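Local atomic coordinates of epimerase domain-containing protein (Bacillus cereus HuA2-4, PDB entry 6ZLK), a protein that interconverts UDP-glucuronic acid and UDP-galacturonic acid by epimerisation at C4 of the sugar, using bound NAD as cofactor. Residues 1-13 with 20-34. Numbering follows the deposited sequence.
Sequences MKILVTGAAGFIG and LLKNSAYHVVGIDHF. With NAD (nicotinamide-adenine-dinucleotide), chain E.
Asp32, just past the end of strand 27-31, meets Ala9 of the glycine-rich turn after strand 2-6 with CB, CG and OD2, while OD1 serves the cofactor and Phe34. CB packs against the methyl of Ala9, and Asp32 CG lies 3.4 Å from the same Ala9 CB. Chi1 of -160°, with CG anti to the backbone N, sets the carboxylate between Ala9 and the ribose. Asp32 OD1 accepts from NAD O2B at 2.7 Å and also from Phe34 N, closing an Asx turn. Asp32 OD2 takes NAD O3B, again at 2.7 Å. Ala9 N reaches Asp32 OD2 from above the carboxylate plane, 41° out of it. Four bonds thus fix the rotation of the group, which clasps the adenosine ribose by both hydroxyls, as is usual in NAD-binding Rossmann folds. This is the first beta-alpha-beta unit of such a fold, its GxxGxxG fingerprint (Gly7, Gly10, Gly13) running from the turn into helix 11-21; Gly7 CA lies against NAD O4B and Gly10 CA against NAD O2A, while Phe11 N and Ile12 N each donate to a NAD phosphate oxygen. Behind the turn the two strands run parallel, joined by nearly straight bonds such as Val5 N to Val29 O. Ala8 CB rests 3.4 Å from Gly30 CA, directly on the glycine backbone. Leu20 CD1 reaches Ile3 and Val5, and Ile3 CD1 sits over one face of the Tyr26 ring, a CH-pi contact.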
loop_
_atom_site.group_PDB
_atom_site.type_symbol
_atom_site.label_atom_id
_atom_site.label_comp_id
_atom_site.label_asym_id
_atom_site.label_seq_id
_atom_site.Cartn_x
_atom_site.Cartn_y
_atom_site.Cartn_z
ATOM N N MET A 1 -22.236 8.533 23.663
ATOM C CA MET A 1 -21.045 8.372 22.793
ATOM C C MET A 1 -21.408 8.840 21.385
ATOM O O MET A 1 -22.517 8.468 20.888
ATOM C CB MET A 1 -20.679 6.893 22.743
ATOM C CG MET A 1 -19.550 6.644 21.780
ATOM S SD MET A 1 -18.778 5.155 22.235
ATOM C CE MET A 1 -17.824 5.733 23.638
ATOM N N LYS A 2 -20.528 9.582 20.742
ATOM C CA LYS A 2 -20.792 10.120 19.401
ATOM C C LYS A 2 -19.851 9.400 18.444
ATOM O O LYS A 2 -18.634 9.410 18.633
ATOM C CB LYS A 2 -20.598 11.625 19.286
ATOM C CG LYS A 2 -21.200 12.212 18.014
ATOM C CD LYS A 2 -21.378 13.712 17.978
ATOM C CE LYS A 2 -22.060 14.113 16.706
ATOM N NZ LYS A 2 -22.547 15.506 16.774
ATOM N N ILE A 3 -20.427 8.821 17.420
ATOM C CA ILE A 3 -19.737 7.875 16.525
ATOM C C ILE A 3 -19.864 8.394 15.095
ATOM O O ILE A 3 -20.980 8.624 14.594
ATOM C CB ILE A 3 -20.351 6.478 16.677
ATOM C CG1 ILE A 3 -20.340 5.986 18.131
ATOM C CG2 ILE A 3 -19.636 5.518 15.750
ATOM C CD1 ILE A 3 -21.166 4.800 18.341
ATOM N N LEU A 4 -18.743 8.490 14.405
ATOM C CA LEU A 4 -18.703 8.817 12.972
ATOM C C LEU A 4 -18.616 7.513 12.212
ATOM O O LEU A 4 -17.716 6.690 12.510
ATOM C CB LEU A 4 -17.482 9.650 12.626
ATOM C CG LEU A 4 -17.290 9.937 11.149
ATOM C CD1 LEU A 4 -18.423 10.814 10.633
ATOM C CD2 LEU A 4 -15.946 10.604 10.930
ATOM N N VAL A 5 -19.538 7.266 11.287
ATOM C CA VAL A 5 -19.475 6.095 10.390
ATOM C C VAL A 5 -19.201 6.576 8.999
ATOM O O VAL A 5 -20.117 7.231 8.417
ATOM C CB VAL A 5 -20.747 5.240 10.408
ATOM C CG1 VAL A 5 -20.614 4.083 9.446
ATOM C CG2 VAL A 5 -21.045 4.743 11.819
ATOM N N THR A 6 -18.028 6.341 8.474
ATOM C CA THR A 6 -17.765 6.719 7.063
ATOM C C THR A 6 -18.335 5.613 6.195
ATOM O O THR A 6 -18.294 4.419 6.594
ATOM C CB THR A 6 -16.296 6.981 6.759
ATOM O OG1 THR A 6 -15.603 5.723 6.743
ATOM C CG2 THR A 6 -15.669 7.913 7.774
ATOM N N GLY A 7 -18.810 5.960 5.001
ATOM C CA GLY A 7 -19.436 4.984 4.111
ATOM C C GLY A 7 -20.763 4.483 4.651
ATOM O O GLY A 7 -21.129 3.346 4.351
ATOM N N ALA A 8 -21.485 5.336 5.369
ATOM C CA ALA A 8 -22.703 5.003 6.145
ATOM C C ALA A 8 -23.863 4.576 5.228
ATOM O O ALA A 8 -24.795 3.911 5.743
ATOM C CB ALA A 8 -23.080 6.170 7.002
ATOM N N ALA A 9 -23.848 4.956 3.940
ATOM C CA ALA A 9 -24.954 4.583 3.011
ATOM C C ALA A 9 -24.690 3.277 2.272
ATOM O O ALA A 9 -25.603 2.763 1.579
ATOM C CB ALA A 9 -25.171 5.714 2.028
ATOM N N GLY A 10 -23.531 2.674 2.496
ATOM C CA GLY A 10 -23.138 1.429 1.838
ATOM C C GLY A 10 -23.810 0.226 2.492
ATOM O O GLY A 10 -24.620 0.360 3.477
ATOM N N PHE A 11 -23.488 -0.947 1.988
ATOM C CA PHE A 11 -24.061 -2.227 2.438
ATOM C C PHE A 11 -23.822 -2.401 3.943
ATOM O O PHE A 11 -24.756 -2.474 4.759
ATOM C CB PHE A 11 -23.422 -3.342 1.623
ATOM C CG PHE A 11 -23.547 -4.745 2.137
ATOM C CD1 PHE A 11 -24.697 -5.190 2.786
ATOM C CD2 PHE A 11 -22.552 -5.660 1.861
ATOM C CE1 PHE A 11 -24.799 -6.503 3.188
ATOM C CE2 PHE A 11 -22.644 -6.979 2.276
ATOM C CZ PHE A 11 -23.788 -7.408 2.916
ATOM N N ILE A 12 -22.534 -2.428 4.330
ATOM C CA ILE A 12 -22.208 -2.685 5.748
ATOM C C ILE A 12 -22.529 -1.475 6.630
ATOM O O ILE A 12 -23.133 -1.649 7.718
ATOM C CB ILE A 12 -20.788 -3.223 5.896
ATOM C CG1 ILE A 12 -20.688 -4.533 5.095
ATOM C CG2 ILE A 12 -20.486 -3.457 7.385
ATOM C CD1 ILE A 12 -19.311 -5.133 5.048
ATOM N N GLY A 13 -22.236 -0.260 6.130
ATOM C CA GLY A 13 -22.401 0.999 6.865
ATOM C C GLY A 13 -23.845 1.213 7.243
ATOM O O GLY A 13 -24.113 1.585 8.420
ATOM N N LEU A 20 -26.100 0.501 15.745
ATOM C CA LEU A 20 -25.651 1.453 16.778
ATOM C C LEU A 20 -26.830 2.242 17.345
ATOM O O LEU A 20 -26.858 2.472 18.569
ATOM C CB LEU A 20 -24.576 2.385 16.232
ATOM C CG LEU A 20 -23.305 1.685 15.814
ATOM C CD1 LEU A 20 -22.425 2.606 14.984
ATOM C CD2 LEU A 20 -22.537 1.117 16.981
ATOM N N LEU A 21 -27.742 2.666 16.494
ATOM C CA LEU A 21 -28.836 3.565 16.921
ATOM C C LEU A 21 -29.824 2.811 17.801
ATOM O O LEU A 21 -30.517 3.514 18.543
ATOM C CB LEU A 21 -29.550 4.188 15.740
ATOM C CG LEU A 21 -28.747 5.225 14.983
ATOM C CD1 LEU A 21 -29.386 5.540 13.637
ATOM C CD2 LEU A 21 -28.576 6.477 15.809
ATOM N N LYS A 22 -29.795 1.484 17.848
ATOM C CA LYS A 22 -30.634 0.708 18.811
ATOM C C LYS A 22 -30.247 1.028 20.253
ATOM O O LYS A 22 -31.066 0.782 21.139
ATOM C CB LYS A 22 -30.576 -0.781 18.489
ATOM C CG LYS A 22 -31.351 -1.061 17.230
ATOM C CD LYS A 22 -31.456 -2.493 16.869
ATOM C CE LYS A 22 -32.167 -2.622 15.536
ATOM N NZ LYS A 22 -32.033 -3.999 15.000
ATOM N N ASN A 23 -29.012 1.419 20.510
ATOM C CA ASN A 23 -28.559 1.826 21.851
ATOM C C ASN A 23 -28.868 3.325 21.998
ATOM O O ASN A 23 -28.287 4.143 21.272
ATOM C CB ASN A 23 -27.103 1.474 22.026
ATOM C CG ASN A 23 -26.602 1.694 23.433
ATOM O OD1 ASN A 23 -26.988 2.648 24.110
ATOM N ND2 ASN A 23 -25.703 0.824 23.866
ATOM N N SER A 24 -29.766 3.679 22.928
ATOM C CA SER A 24 -30.219 5.078 23.088
ATOM C C SER A 24 -29.066 5.985 23.503
ATOM O O SER A 24 -29.211 7.184 23.367
ATOM C CB SER A 24 -31.365 5.151 24.078
ATOM O OG SER A 24 -30.865 4.687 25.310
ATOM N N ALA A 25 -27.966 5.461 24.017
ATOM C CA ALA A 25 -26.815 6.277 24.422
ATOM C C ALA A 25 -26.012 6.745 23.198
ATOM O O ALA A 25 -25.210 7.683 23.336
ATOM C CB ALA A 25 -25.946 5.512 25.356
ATOM N N TYR A 26 -26.154 6.084 22.064
ATOM C CA TYR A 26 -25.259 6.349 20.921
ATOM C C TYR A 26 -25.876 7.396 20.012
ATOM O O TYR A 26 -27.069 7.341 19.666
ATOM C CB TYR A 26 -24.951 5.091 20.115
ATOM C CG TYR A 26 -24.184 4.051 20.863
ATOM C CD1 TYR A 26 -23.508 4.362 22.037
ATOM C CD2 TYR A 26 -24.102 2.767 20.391
ATOM C CE1 TYR A 26 -22.742 3.396 22.684
ATOM C CE2 TYR A 26 -23.363 1.787 21.039
ATOM C CZ TYR A 26 -22.661 2.121 22.183
ATOM O OH TYR A 26 -21.907 1.168 22.850
ATOM N N HIS A 27 -25.026 8.296 19.560
ATOM C CA HIS A 27 -25.350 9.258 18.495
ATOM C C HIS A 27 -24.446 8.923 17.317
ATOM O O HIS A 27 -23.258 8.653 17.528
ATOM C CB HIS A 27 -25.120 10.674 18.971
ATOM C CG HIS A 27 -26.048 11.063 20.053
ATOM N ND1 HIS A 27 -26.974 12.051 19.905
ATOM C CD2 HIS A 27 -26.188 10.585 21.306
ATOM C CE1 HIS A 27 -27.627 12.178 21.069
ATOM N NE2 HIS A 27 -27.193 11.281 21.920
ATOM N N VAL A 28 -24.970 9.023 16.119
ATOM C CA VAL A 28 -24.210 8.580 14.930
ATOM C C VAL A 28 -24.250 9.677 13.883
ATOM O O VAL A 28 -25.345 10.262 13.620
ATOM C CB VAL A 28 -24.802 7.295 14.352
ATOM C CG1 VAL A 28 -24.101 6.879 13.070
ATOM C CG2 VAL A 28 -24.744 6.182 15.376
ATOM N N VAL A 29 -23.101 9.952 13.309
ATOM C CA VAL A 29 -22.937 10.831 12.126
ATOM C C VAL A 29 -22.471 9.932 10.981
ATOM O O VAL A 29 -21.465 9.219 11.163
ATOM C CB VAL A 29 -21.920 11.959 12.357
ATOM C CG1 VAL A 29 -21.842 12.800 11.104
ATOM C CG2 VAL A 29 -22.240 12.792 13.562
ATOM N N GLY A 30 -23.221 9.871 9.901
ATOM C CA GLY A 30 -22.876 9.113 8.704
ATOM C C GLY A 30 -22.384 10.043 7.637
ATOM O O GLY A 30 -22.968 11.149 7.479
ATOM N N ILE A 31 -21.314 9.701 6.957
ATOM C CA ILE A 31 -20.831 10.521 5.835
ATOM C C ILE A 31 -20.703 9.613 4.631
ATOM O O ILE A 31 -20.060 8.545 4.729
ATOM C CB ILE A 31 -19.549 11.314 6.170
ATOM C CG1 ILE A 31 -19.157 12.223 4.997
ATOM C CG2 ILE A 31 -18.394 10.397 6.586
ATOM C CD1 ILE A 31 -18.129 13.274 5.371
ATOM N N ASP A 32 -21.209 10.003 3.483
ATOM C CA ASP A 32 -21.232 9.180 2.269
ATOM C C ASP A 32 -21.548 10.095 1.085
ATOM O O ASP A 32 -22.545 10.739 1.217
ATOM C CB ASP A 32 -22.211 8.022 2.510
ATOM C CG ASP A 32 -21.958 6.869 1.545
ATOM O OD1 ASP A 32 -21.861 7.143 0.339
ATOM O OD2 ASP A 32 -21.749 5.697 1.998
ATOM N N HIS A 33 -20.833 10.043 -0.039
ATOM C CA HIS A 33 -21.324 10.828 -1.214
ATOM C C HIS A 33 -21.667 9.895 -2.371
ATOM O O HIS A 33 -21.811 10.428 -3.523
ATOM C CB HIS A 33 -20.418 11.975 -1.617
ATOM C CG HIS A 33 -19.167 11.495 -2.231
ATOM N ND1 HIS A 33 -18.474 10.452 -1.644
ATOM C CD2 HIS A 33 -18.482 11.909 -3.310
ATOM C CE1 HIS A 33 -17.377 10.243 -2.370
ATOM N NE2 HIS A 33 -17.384 11.108 -3.426
ATOM N N PHE A 34 -22.069 8.658 -2.068
ATOM C CA PHE A 34 -22.787 7.766 -2.990
ATOM C C PHE A 34 -21.924 7.464 -4.217
ATOM O O PHE A 34 -22.296 7.779 -5.354
ATOM C CB PHE A 34 -24.111 8.386 -3.436
ATOM C CG PHE A 34 -25.108 8.709 -2.360
ATOM C CD1 PHE A 34 -25.190 8.014 -1.170
ATOM C CD2 PHE A 34 -26.046 9.696 -2.584
ATOM C CE1 PHE A 34 -26.129 8.341 -0.189
ATOM C CE2 PHE A 34 -27.010 10.000 -1.622
ATOM C CZ PHE A 34 -27.014 9.353 -0.407
HETATM P PA NAD E . -20.204 -0.111 -0.195
HETATM O O1A NAD E . -19.645 0.285 -1.507
HETATM O O2A NAD E . -21.615 -0.611 -0.105
HETATM O O5B NAD E . -19.998 0.977 0.924
HETATM C C5B NAD E . -18.883 1.891 0.967
HETATM C C4B NAD E . -19.400 3.309 0.942
HETATM O O4B NAD E . -18.263 4.200 0.989
HETATM C C3B NAD E . -20.200 3.678 -0.295
HETATM O O3B NAD E . -21.585 3.874 -0.036
HETATM C C2B NAD E . -19.444 4.884 -0.864
HETATM O O2B NAD E . -20.254 5.908 -1.412
HETATM C C1B NAD E . -18.681 5.396 0.362
HETATM N N9A NAD E . -17.469 6.134 0.049
HETATM C C8A NAD E . -16.412 5.725 -0.722
HETATM N N7A NAD E . -15.463 6.617 -0.823
HETATM C C5A NAD E . -15.976 7.715 -0.134
HETATM C C6A NAD E . -15.489 9.009 0.102
HETATM N N6A NAD E . -14.340 9.496 -0.418
HETATM N N1A NAD E . -16.232 9.833 0.879
HETATM C C2A NAD E . -17.403 9.378 1.376
HETATM N N3A NAD E . -17.996 8.192 1.174
HETATM C C4A NAD E . -17.219 7.406 0.433
HETATM O O3 NAD E . -19.221 -1.285 0.288
HETATM P PN NAD E . -19.409 -2.351 1.515
HETATM O O1N NAD E . -19.599 -3.660 0.905
HETATM O O2N NAD E . -20.354 -1.790 2.460
HETATM O O5D NAD E . -17.970 -2.279 2.158
HETATM C C5D NAD E . -17.789 -1.493 3.277
HETATM C C4D NAD E . -16.372 -1.684 3.737
HETATM O O4D NAD E . -16.149 -3.059 4.096
HETATM C C3D NAD E . -15.298 -1.320 2.700
HETATM O O3D NAD E . -14.195 -0.672 3.358
HETATM C C2D NAD E . -14.812 -2.673 2.185
HETATM O O2D NAD E . -13.499 -2.586 1.622
HETATM C C1D NAD E . -14.996 -3.496 3.456
HETATM N N1N NAD E . -15.240 -4.909 3.213
HETATM C C2N NAD E . -16.411 -5.334 2.660
HETATM C C3N NAD E . -16.607 -6.652 2.443
HETATM C C7N NAD E . -17.838 -7.155 1.772
HETATM O O7N NAD E . -17.918 -8.364 1.644
HETATM N N7N NAD E . -18.794 -6.285 1.416
HETATM C C4N NAD E . -15.652 -7.581 2.893
HETATM C C5N NAD E . -14.407 -7.124 3.316
HETATM C C6N NAD E . -14.244 -5.789 3.518
#